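Local coordinates for orotidine 5'-phosphate decarboxylase (Sulfolobus solfataricus, PDB 4DBE), which catalyses the decarboxylation of orotidine 5'-monophosphate to UMP, the last step of de novo UMP biosynthesis, and works as a homodimer, at the interface of chains A and B. Residues are numbered along the deposited sequence; one frame, centred on the assembly and turned at random. Chains: chain A/B, Orotidine 5'-phosphate decarboxylase.

The interface of chains A and B. Residues chain A 67-68, 71-72, 74-75; chain B 11-12, 34, 37.
Two bends in B:Lys12, at chi2 (-57°) and chi4 (88°), turn its amine toward A:Tyr67 and A:Ser71, while A:Arg75, extended from CG to NE, lays its guanidinium over B:Pro34 and slants across the lysine chain. The A:Tyr67 ring points its phenol tip to tip at the lysine, OH lying 3.8 Å from B:Lys12 NZ. That is too long for a hydrogen bond, and the direct contacts of this patch are van der Waals ones. Water 1 bridges the two chains, 3.1 Å from B:Lys12 NZ, 2.8 Å from A:Ser71 OG and 2.7 Å from the carboxylate oxygen OE2 of A:Glu74. The A:Glu74 carboxylate and the lysine amine, close but not paired, may also attract each other electrostatically.

Second-shell bonds on the chain A side set up this surface. A:Ser71 OG, held over the rim of one tyrosine face, donates to the backbone A:Tyr67 O one helical turn earlier, approaching from above the carbonyl plane. A:Arg75 NH1 bonds to A:Ser71 O at 2.9 Å (151° at H), which helps to fix the guanidinium, and a salt bridge with A:Glu74 adds weakly to this. One face of that group then receives B:Pro34 CB over its centre, 3.8 Å above the plane, and its NH2 meets the aliphatic B:Lys12 CD.

The proline ring fits between this arginine and helix 66-73, its CG 3.9 Å from A:Ile72 CG1, with B:Leu37 CD1 near the other branch, CG2. One turn earlier in the helix, A:Ile68 CD1 touches the carboxylate of B:Asp11, the two side chains crossing at about a right angle. Helix 66-73 of one TIM-barrel subunit thus meets helix 33-39 and the loop at B:Asp11 and B:Lys12 of the other. The patch and its two-fold twin contribute to the homodimer interface. A:Tyr67, A:Ile68 and B:Asp11 probably also take part in binding the substrate, so the contact may help to shape both active sites.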
# COMPACT_ATOMS: atom_id res chain seq x y z
N TYR A 67 -3.69 -12.29 -4.03
CA TYR A 67 -5.01 -12.14 -4.62
C TYR A 67 -5.39 -10.66 -4.70
O TYR A 67 -5.90 -10.17 -5.73
CB TYR A 67 -6.05 -12.94 -3.82
CG TYR A 67 -7.48 -12.50 -4.06
CD1 TYR A 67 -8.12 -12.76 -5.27
CD2 TYR A 67 -8.19 -11.83 -3.08
CE1 TYR A 67 -9.44 -12.35 -5.49
CE2 TYR A 67 -9.50 -11.40 -3.30
CZ TYR A 67 -10.12 -11.68 -4.50
OH TYR A 67 -11.41 -11.27 -4.69
N ILE A 68 -5.13 -9.94 -3.62
CA ILE A 68 -5.53 -8.53 -3.55
C ILE A 68 -4.63 -7.67 -4.44
O ILE A 68 -5.10 -6.81 -5.15
CB ILE A 68 -5.55 -8.04 -2.09
CG1 ILE A 68 -6.63 -8.78 -1.30
CG2 ILE A 68 -5.72 -6.52 -2.00
CD1 ILE A 68 -8.10 -8.33 -1.61
N SER A 71 -5.86 -8.22 -7.92
CA SER A 71 -7.15 -7.57 -8.11
C SER A 71 -6.98 -6.07 -8.35
O SER A 71 -7.68 -5.48 -9.15
CB SER A 71 -8.04 -7.83 -6.89
OG SER A 71 -8.37 -9.20 -6.81
N ILE A 72 -6.00 -5.48 -7.67
CA ILE A 72 -5.71 -4.07 -7.86
C ILE A 72 -5.14 -3.81 -9.24
O ILE A 72 -5.62 -2.94 -9.96
CB ILE A 72 -4.72 -3.56 -6.78
CG1 ILE A 72 -5.40 -3.56 -5.40
CG2 ILE A 72 -4.17 -2.20 -7.16
CD1 ILE A 72 -4.43 -3.44 -4.25
N GLU A 74 -5.19 -5.50 -12.05
CA GLU A 74 -6.05 -5.80 -13.19
C GLU A 74 -6.96 -4.62 -13.53
O GLU A 74 -7.49 -4.53 -14.64
CB GLU A 74 -6.86 -7.10 -13.00
CG GLU A 74 -7.86 -7.11 -11.85
CD GLU A 74 -8.49 -8.49 -11.63
OE1 GLU A 74 -8.04 -9.47 -12.27
OE2 GLU A 74 -9.42 -8.61 -10.80
N ARG A 75 -7.11 -3.70 -12.59
CA ARG A 75 -7.99 -2.55 -12.78
C ARG A 75 -7.26 -1.36 -13.39
O ARG A 75 -7.87 -0.31 -13.65
CB ARG A 75 -8.62 -2.17 -11.43
CG ARG A 75 -9.70 -3.13 -10.99
CD ARG A 75 -9.93 -3.11 -9.49
NE ARG A 75 -11.24 -3.68 -9.19
CZ ARG A 75 -11.49 -4.99 -9.13
NH1 ARG A 75 -10.51 -5.85 -9.34
NH2 ARG A 75 -12.71 -5.42 -8.86
N ASP B 11 -13.86 -6.21 -0.61
CA ASP B 11 -12.85 -6.01 -1.64
C ASP B 11 -13.44 -6.06 -3.03
O ASP B 11 -12.71 -5.91 -4.02
CB ASP B 11 -11.74 -7.05 -1.50
CG ASP B 11 -10.96 -6.88 -0.24
OD1 ASP B 11 -10.58 -5.73 0.05
OD2 ASP B 11 -10.77 -7.88 0.49
N LYS B 12 -14.75 -6.30 -3.10
CA LYS B 12 -15.53 -6.18 -4.32
C LYS B 12 -16.87 -5.59 -3.91
O LYS B 12 -17.25 -5.67 -2.74
CB LYS B 12 -15.71 -7.54 -4.99
CG LYS B 12 -14.38 -8.24 -5.36
CD LYS B 12 -13.49 -7.38 -6.27
CE LYS B 12 -12.08 -7.96 -6.45
NZ LYS B 12 -11.97 -8.93 -7.59
N PRO B 34 -9.60 -2.42 -4.18
CA PRO B 34 -10.31 -2.72 -5.44
C PRO B 34 -11.74 -2.16 -5.45
O PRO B 34 -12.22 -1.67 -6.48
CB PRO B 34 -10.31 -4.26 -5.49
CG PRO B 34 -9.07 -4.64 -4.73
CD PRO B 34 -9.00 -3.63 -3.59
N LEU B 37 -11.49 1.60 -6.18
CA LEU B 37 -11.15 1.79 -7.59
C LEU B 37 -12.38 1.58 -8.47
O LEU B 37 -12.59 2.29 -9.46
CB LEU B 37 -10.03 0.84 -8.02
CG LEU B 37 -8.71 1.08 -7.27
CD1 LEU B 37 -7.67 -0.00 -7.63
CD2 LEU B 37 -8.19 2.50 -7.52
O HOH W 1 -9.67 -10.49 -8.86